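Local atomic coordinates of glycosyltransferase-stabilizing protein Gtf2 (Streptococcus gordonii, PDB entry 5E9T), a protein that pairs with the glycosyltransferase GtfA to attach the first GlcNAc to the serine-rich repeat adhesin GspB, acting as the substrate-binding partner. Residues B[1-15]-B[189-202]. Sequence-based numbering, arbitrary orientation.
Sequences MIQLFDYYNQETQDL and LDLDHILFNSLAYS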
loop_
_atom_site.group_PDB
_atom_site.type_symbol
_atom_site.label_atom_id
_atom_site.label_comp_id
_atom_site.label_asym_id
_atom_site.label_seq_id
_atom_site.Cartn_x
_atom_site.Cartn_y
_atom_site.Cartn_z
HETATM N N MSE B 1 -45.481 3.555 32.926
HETATM C CA MSE B 1 -45.619 3.073 31.566
HETATM C C MSE B 1 -44.389 3.403 30.721
HETATM O O MSE B 1 -43.814 4.478 30.870
HETATM C CB MSE B 1 -46.866 3.675 30.956
HETATM C CG MSE B 1 -47.519 2.803 29.944
HETATM SE SE MSE B 1 -48.649 3.977 28.916
HETATM C CE MSE B 1 -49.319 2.793 27.632
ATOM N N ILE B 2 -43.971 2.468 29.864
ATOM C CA ILE B 2 -42.853 2.681 28.951
ATOM C C ILE B 2 -43.156 1.997 27.628
ATOM O O ILE B 2 -43.838 0.969 27.576
ATOM C CB ILE B 2 -41.504 2.150 29.499
ATOM C CG1 ILE B 2 -41.568 0.638 29.736
ATOM C CG2 ILE B 2 -41.075 2.893 30.758
ATOM C CD1 ILE B 2 -40.213 -0.041 29.650
ATOM N N GLN B 3 -42.641 2.580 26.549
ATOM C CA GLN B 3 -42.538 1.896 25.268
ATOM C C GLN B 3 -41.081 1.560 25.018
ATOM O O GLN B 3 -40.214 2.438 25.078
ATOM C CB GLN B 3 -43.069 2.736 24.110
ATOM C CG GLN B 3 -44.423 3.329 24.315
ATOM C CD GLN B 3 -44.541 4.649 23.605
ATOM O OE1 GLN B 3 -43.608 5.449 23.618
ATOM N NE2 GLN B 3 -45.681 4.891 22.980
ATOM N N LEU B 4 -40.816 0.295 24.742
ATOM C CA LEU B 4 -39.459 -0.190 24.562
ATOM C C LEU B 4 -39.350 -0.789 23.170
ATOM O O LEU B 4 -39.885 -1.870 22.913
ATOM C CB LEU B 4 -39.141 -1.216 25.633
ATOM C CG LEU B 4 -37.741 -1.771 25.700
ATOM C CD1 LEU B 4 -36.822 -0.811 26.415
ATOM C CD2 LEU B 4 -37.916 -2.979 26.478
ATOM N N PHE B 5 -38.634 -0.115 22.282
ATOM C CA PHE B 5 -38.533 -0.549 20.900
ATOM C C PHE B 5 -37.116 -1.020 20.613
ATOM O O PHE B 5 -36.146 -0.343 20.971
ATOM C CB PHE B 5 -38.941 0.567 19.938
ATOM C CG PHE B 5 -40.314 1.128 20.205
ATOM C CD1 PHE B 5 -41.448 0.360 19.993
ATOM C CD2 PHE B 5 -40.468 2.430 20.653
ATOM C CE1 PHE B 5 -42.708 0.878 20.237
ATOM C CE2 PHE B 5 -41.725 2.950 20.892
ATOM C CZ PHE B 5 -42.846 2.174 20.684
ATOM N N ASP B 6 -37.002 -2.194 19.988
ATOM C CA ASP B 6 -35.698 -2.694 19.572
ATOM C C ASP B 6 -34.989 -1.680 18.684
ATOM O O ASP B 6 -33.917 -1.172 19.028
ATOM C CB ASP B 6 -35.851 -4.035 18.856
ATOM C CG ASP B 6 -36.053 -5.182 19.821
ATOM O OD1 ASP B 6 -35.078 -5.548 20.510
ATOM O OD2 ASP B 6 -37.179 -5.719 19.889
ATOM N N TYR B 7 -35.586 -1.363 17.543
ATOM C CA TYR B 7 -35.003 -0.447 16.580
ATOM C C TYR B 7 -35.852 0.805 16.457
ATOM O O TYR B 7 -37.037 0.819 16.797
ATOM C CB TYR B 7 -34.878 -1.106 15.207
ATOM C CG TYR B 7 -34.051 -2.354 15.240
ATOM C CD1 TYR B 7 -32.794 -2.350 15.821
ATOM C CD2 TYR B 7 -34.530 -3.542 14.712
ATOM C CE1 TYR B 7 -32.029 -3.489 15.862
ATOM C CE2 TYR B 7 -33.771 -4.688 14.750
ATOM C CZ TYR B 7 -32.521 -4.656 15.326
ATOM O OH TYR B 7 -31.755 -5.795 15.370
ATOM N N TYR B 8 -35.218 1.869 15.984
ATOM C CA TYR B 8 -35.939 3.041 15.525
ATOM C C TYR B 8 -36.038 3.000 14.007
ATOM O O TYR B 8 -35.026 2.850 13.315
ATOM C CB TYR B 8 -35.270 4.340 15.964
ATOM C CG TYR B 8 -35.975 5.523 15.356
ATOM C CD1 TYR B 8 -37.312 5.764 15.634
ATOM C CD2 TYR B 8 -35.325 6.373 14.475
ATOM C CE1 TYR B 8 -37.976 6.828 15.072
ATOM C CE2 TYR B 8 -35.982 7.445 13.906
ATOM C CZ TYR B 8 -37.309 7.669 14.208
ATOM O OH TYR B 8 -37.971 8.737 13.644
ATOM N N ASN B 9 -37.259 3.121 13.505
ATOM C CA ASN B 9 -37.561 3.193 12.081
ATOM C C ASN B 9 -38.984 3.726 11.980
ATOM O O ASN B 9 -39.609 4.051 12.995
ATOM C CB ASN B 9 -37.392 1.836 11.397
ATOM C CG ASN B 9 -38.202 0.748 12.059
ATOM O OD1 ASN B 9 -39.411 0.652 11.860
ATOM N ND2 ASN B 9 -37.540 -0.078 12.861
ATOM N N GLN B 10 -39.500 3.819 10.753
ATOM C CA GLN B 10 -40.823 4.414 10.588
ATOM C C GLN B 10 -41.909 3.554 11.231
ATOM O O GLN B 10 -42.836 4.089 11.851
ATOM C CB GLN B 10 -41.133 4.653 9.110
ATOM C CG GLN B 10 -42.447 5.389 8.888
ATOM C CD GLN B 10 -42.294 6.896 8.948
ATOM O OE1 GLN B 10 -42.657 7.533 9.938
ATOM N NE2 GLN B 10 -41.770 7.478 7.874
ATOM N N GLU B 11 -41.807 2.224 11.113
ATOM C CA GLU B 11 -42.820 1.355 11.710
ATOM C C GLU B 11 -42.925 1.575 13.214
ATOM O O GLU B 11 -44.029 1.580 13.772
ATOM C CB GLU B 11 -42.520 -0.114 11.408
ATOM C CG GLU B 11 -42.723 -0.515 9.964
ATOM C CD GLU B 11 -41.415 -0.874 9.292
ATOM O OE1 GLU B 11 -40.506 -1.348 9.985
ATOM O OE2 GLU B 11 -41.302 -0.691 8.080
ATOM N N THR B 12 -41.794 1.764 13.890
ATOM C CA THR B 12 -41.871 2.058 15.313
ATOM C C THR B 12 -42.268 3.507 15.563
ATOM O O THR B 12 -42.860 3.806 16.604
ATOM C CB THR B 12 -40.547 1.728 16.011
ATOM O OG1 THR B 12 -39.874 2.936 16.388
ATOM C CG2 THR B 12 -39.658 0.920 15.102
ATOM N N GLN B 13 -41.980 4.412 14.623
ATOM C CA GLN B 13 -42.447 5.788 14.774
ATOM C C GLN B 13 -43.962 5.865 14.642
ATOM O O GLN B 13 -44.632 6.508 15.457
ATOM C CB GLN B 13 -41.778 6.704 13.749
ATOM C CG GLN B 13 -42.175 8.172 13.899
ATOM C CD GLN B 13 -41.449 8.867 15.038
ATOM O OE1 GLN B 13 -40.237 8.738 15.181
ATOM N NE2 GLN B 13 -42.191 9.602 15.859
ATOM N N ASP B 14 -44.518 5.217 13.615
ATOM C CA ASP B 14 -45.967 5.211 13.432
ATOM C C ASP B 14 -46.668 4.633 14.653
ATOM O O ASP B 14 -47.616 5.226 15.180
ATOM C CB ASP B 14 -46.337 4.420 12.176
ATOM C CG ASP B 14 -45.976 5.150 10.898
ATOM O OD1 ASP B 14 -45.918 6.398 10.922
ATOM O OD2 ASP B 14 -45.755 4.477 9.869
ATOM N N LEU B 15 -46.211 3.468 15.115
ATOM C CA LEU B 15 -46.726 2.909 16.358
ATOM C C LEU B 15 -46.597 3.914 17.494
ATOM O O LEU B 15 -47.549 4.148 18.247
ATOM C CB LEU B 15 -45.987 1.612 16.688
ATOM C CG LEU B 15 -46.071 1.087 18.122
ATOM C CD1 LEU B 15 -47.513 0.941 18.558
ATOM C CD2 LEU B 15 -45.351 -0.243 18.235
ATOM N N LEU B 189 -38.013 4.168 36.028
ATOM C CA LEU B 189 -39.162 4.208 35.140
ATOM C C LEU B 189 -40.256 3.279 35.641
ATOM O O LEU B 189 -39.991 2.163 36.103
ATOM C CB LEU B 189 -38.754 3.822 33.721
ATOM C CG LEU B 189 -37.567 4.602 33.180
ATOM C CD1 LEU B 189 -37.277 4.191 31.744
ATOM C CD2 LEU B 189 -37.816 6.109 33.309
ATOM N N ASP B 190 -41.495 3.746 35.531
ATOM C CA ASP B 190 -42.637 3.008 36.042
ATOM C C ASP B 190 -43.004 1.889 35.073
ATOM O O ASP B 190 -43.305 2.141 33.901
ATOM C CB ASP B 190 -43.813 3.951 36.257
ATOM C CG ASP B 190 -45.009 3.238 36.809
ATOM O OD1 ASP B 190 -44.835 2.092 37.255
ATOM O OD2 ASP B 190 -46.114 3.805 36.802
ATOM N N LEU B 191 -42.973 0.656 35.573
ATOM C CA LEU B 191 -43.061 -0.564 34.784
ATOM C C LEU B 191 -44.472 -1.170 34.719
ATOM O O LEU B 191 -44.582 -2.380 34.500
ATOM C CB LEU B 191 -42.027 -1.582 35.276
ATOM C CG LEU B 191 -40.627 -1.208 34.747
ATOM C CD1 LEU B 191 -39.492 -1.942 35.459
ATOM C CD2 LEU B 191 -40.528 -1.413 33.233
ATOM N N ASP B 192 -45.539 -0.390 34.994
ATOM C CA ASP B 192 -46.914 -0.904 34.876
ATOM C C ASP B 192 -47.053 -1.771 33.658
ATOM O O ASP B 192 -47.592 -2.884 33.712
ATOM C CB ASP B 192 -47.966 0.199 34.654
ATOM C CG ASP B 192 -47.817 1.386 35.546
ATOM O OD1 ASP B 192 -48.498 2.378 35.287
ATOM O OD2 ASP B 192 -47.071 1.330 36.509
ATOM N N HIS B 193 -46.598 -1.225 32.540
ATOM C CA HIS B 193 -46.886 -1.734 31.222
ATOM C C HIS B 193 -45.655 -1.488 30.378
ATOM O O HIS B 193 -45.057 -0.412 30.451
ATOM C CB HIS B 193 -48.108 -1.029 30.632
ATOM C CG HIS B 193 -49.382 -1.346 31.347
ATOM N ND1 HIS B 193 -49.873 -2.629 31.448
ATOM C CD2 HIS B 193 -50.260 -0.554 32.006
ATOM C CE1 HIS B 193 -51.001 -2.615 32.133
ATOM N NE2 HIS B 193 -51.260 -1.368 32.481
ATOM N N ILE B 194 -45.275 -2.484 29.597
ATOM C CA ILE B 194 -44.191 -2.358 28.644
ATOM C C ILE B 194 -44.802 -2.630 27.280
ATOM O O ILE B 194 -45.202 -3.761 26.989
ATOM C CB ILE B 194 -43.046 -3.334 28.951
ATOM C CG1 ILE B 194 -42.378 -2.980 30.284
ATOM C CG2 ILE B 194 -42.036 -3.347 27.816
ATOM C CD1 ILE B 194 -41.292 -3.948 30.699
ATOM N N LEU B 195 -44.899 -1.609 26.443
ATOM C CA LEU B 195 -45.322 -1.828 25.069
ATOM C C LEU B 195 -44.073 -1.887 24.210
ATOM O O LEU B 195 -43.247 -0.969 24.239
ATOM C CB LEU B 195 -46.273 -0.746 24.578
ATOM C CG LEU B 195 -47.444 -0.626 25.519
ATOM C CD1 LEU B 195 -47.214 0.749 25.992
ATOM C CD2 LEU B 195 -48.813 -0.723 24.872
ATOM N N PHE B 196 -43.932 -2.975 23.460
ATOM C CA PHE B 196 -42.735 -3.210 22.674
ATOM C C PHE B 196 -43.119 -3.785 21.320
ATOM O O PHE B 196 -44.191 -4.371 21.148
ATOM C CB PHE B 196 -41.758 -4.135 23.408
ATOM C CG PHE B 196 -42.362 -5.422 23.856
ATOM C CD1 PHE B 196 -43.041 -5.501 25.058
ATOM C CD2 PHE B 196 -42.232 -6.562 23.084
ATOM C CE1 PHE B 196 -43.589 -6.690 25.473
ATOM C CE2 PHE B 196 -42.775 -7.755 23.496
ATOM C CZ PHE B 196 -43.457 -7.821 24.690
ATOM N N ASN B 197 -42.246 -3.552 20.340
ATOM C CA ASN B 197 -42.519 -3.867 18.944
ATOM C C ASN B 197 -41.854 -5.129 18.393
ATOM O O ASN B 197 -42.011 -5.397 17.197
ATOM C CB ASN B 197 -42.135 -2.673 18.066
ATOM C CG ASN B 197 -40.680 -2.320 18.188
ATOM O OD1 ASN B 197 -40.072 -2.541 19.232
ATOM N ND2 ASN B 197 -40.109 -1.763 17.128
ATOM N N SER B 198 -41.089 -5.898 19.175
ATOM C CA SER B 198 -40.447 -7.062 18.568
ATOM C C SER B 198 -40.178 -8.170 19.582
ATOM O O SER B 198 -40.366 -8.008 20.790
ATOM C CB SER B 198 -39.133 -6.677 17.878
ATOM O OG SER B 198 -38.496 -7.817 17.331
ATOM N N LEU B 199 -39.703 -9.300 19.052
ATOM C CA LEU B 199 -39.386 -10.507 19.807
ATOM C C LEU B 199 -37.906 -10.611 20.157
ATOM O O LEU B 199 -37.463 -11.654 20.651
ATOM C CB LEU B 199 -39.852 -11.742 19.037
ATOM C CG LEU B 199 -41.381 -11.797 19.003
ATOM C CD1 LEU B 199 -41.895 -13.038 18.294
ATOM C CD2 LEU B 199 -41.921 -11.719 20.422
ATOM N N ALA B 200 -37.134 -9.566 19.879
ATOM C CA ALA B 200 -35.745 -9.437 20.300
ATOM C C ALA B 200 -35.689 -8.983 21.754
ATOM O O ALA B 200 -36.639 -9.201 22.512
ATOM C CB ALA B 200 -34.989 -8.469 19.391
ATOM N N TYR B 201 -34.548 -8.418 22.160
ATOM C CA TYR B 201 -34.307 -8.044 23.554
ATOM C C TYR B 201 -35.485 -7.303 24.182
ATOM O O TYR B 201 -35.781 -7.491 25.369
ATOM C CB TYR B 201 -33.038 -7.196 23.620
ATOM C CG TYR B 201 -31.960 -7.757 22.725
ATOM C CD1 TYR B 201 -31.344 -8.964 23.030
ATOM C CD2 TYR B 201 -31.587 -7.107 21.557
ATOM C CE1 TYR B 201 -30.375 -9.495 22.211
ATOM C CE2 TYR B 201 -30.616 -7.632 20.730
ATOM C CZ TYR B 201 -30.014 -8.827 21.062
ATOM O OH TYR B 201 -29.044 -9.356 20.244
ATOM N N SER B 202 -36.163 -6.450 23.406
ATOM C CA SER B 202 -37.326 -5.722 23.917
ATOM C C SER B 202 -38.385 -6.666 24.451
ATOM O O SER B 202 -39.244 -6.262 25.250
ATOM C CB SER B 202 -37.959 -4.873 22.819
ATOM O OG SER B 202 -38.776 -5.702 22.009
#
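Met-1 starts the chain beside the 189-202 segment, its backbone N donating to Asp-190 O at 2.8 Å. The two segments supply neighbouring strands, 2-5 and 194-196, at the middle of a parallel sheet with strand order 3-2-1-4-5-6-7, the layout of a Rossmann-like domain. In sequence the two strands are separated by two further strands of this sheet and by a long antiparallel sheet. The selenomethionine side chain of Met-1 stretches out past His-193 CB, and its CE ends against CD1 of Leu-195.

Ile-2 carries the first strand bonds. Its N donates to His-193 O at 3.1 Å, and its O accepts from Leu-195 N at 3.0 Å. The Ile-2 and Ile-194 side chains run alongside each other on one face of the sheet. With chi1 at 61°, CG1 of Ile-2 is tucked between its own backbone N and carbonyl carbon, and from there CD1 reaches Ile-194 CG1 (3.7 Å). Leu-191 CD2 also meets CD1, while the CG2 branch of Ile-2 turns to Leu-189 CB. Leu-184 of helix 176-186 covers this apolar patch.

Gln-3 faces the other side of the sheet, with Leu-195; its OE1 bonds to Thr-28 and His-16. Leu-4 N continues the ladder to Leu-195 O, and Leu-4 CD2 lies against the backbone of Ser-202. At Phe-5 the Asn-197 amide stands almost perpendicular to the ring, 89° between planes, with OD1 at the ring edge. The same OD1 accepts from Asp-6 N at 3.2 Å, on a lone pair in the amide plane.

Asp-6 is buried where helix 201-207 begins, and both its oxygens are used. Ser-202 N donates to OD1 at 3.2 Å, so the carboxylate receives an N-H of the helix's first turn. Ser-202 OG donates to Asp-6 OD2 at 2.7 Å, from above the carboxylate plane. Further on, helix 10-21 meets Asn-197: Thr-12 CG2 lies by its ND2, and Leu-15 CD2 by its CB.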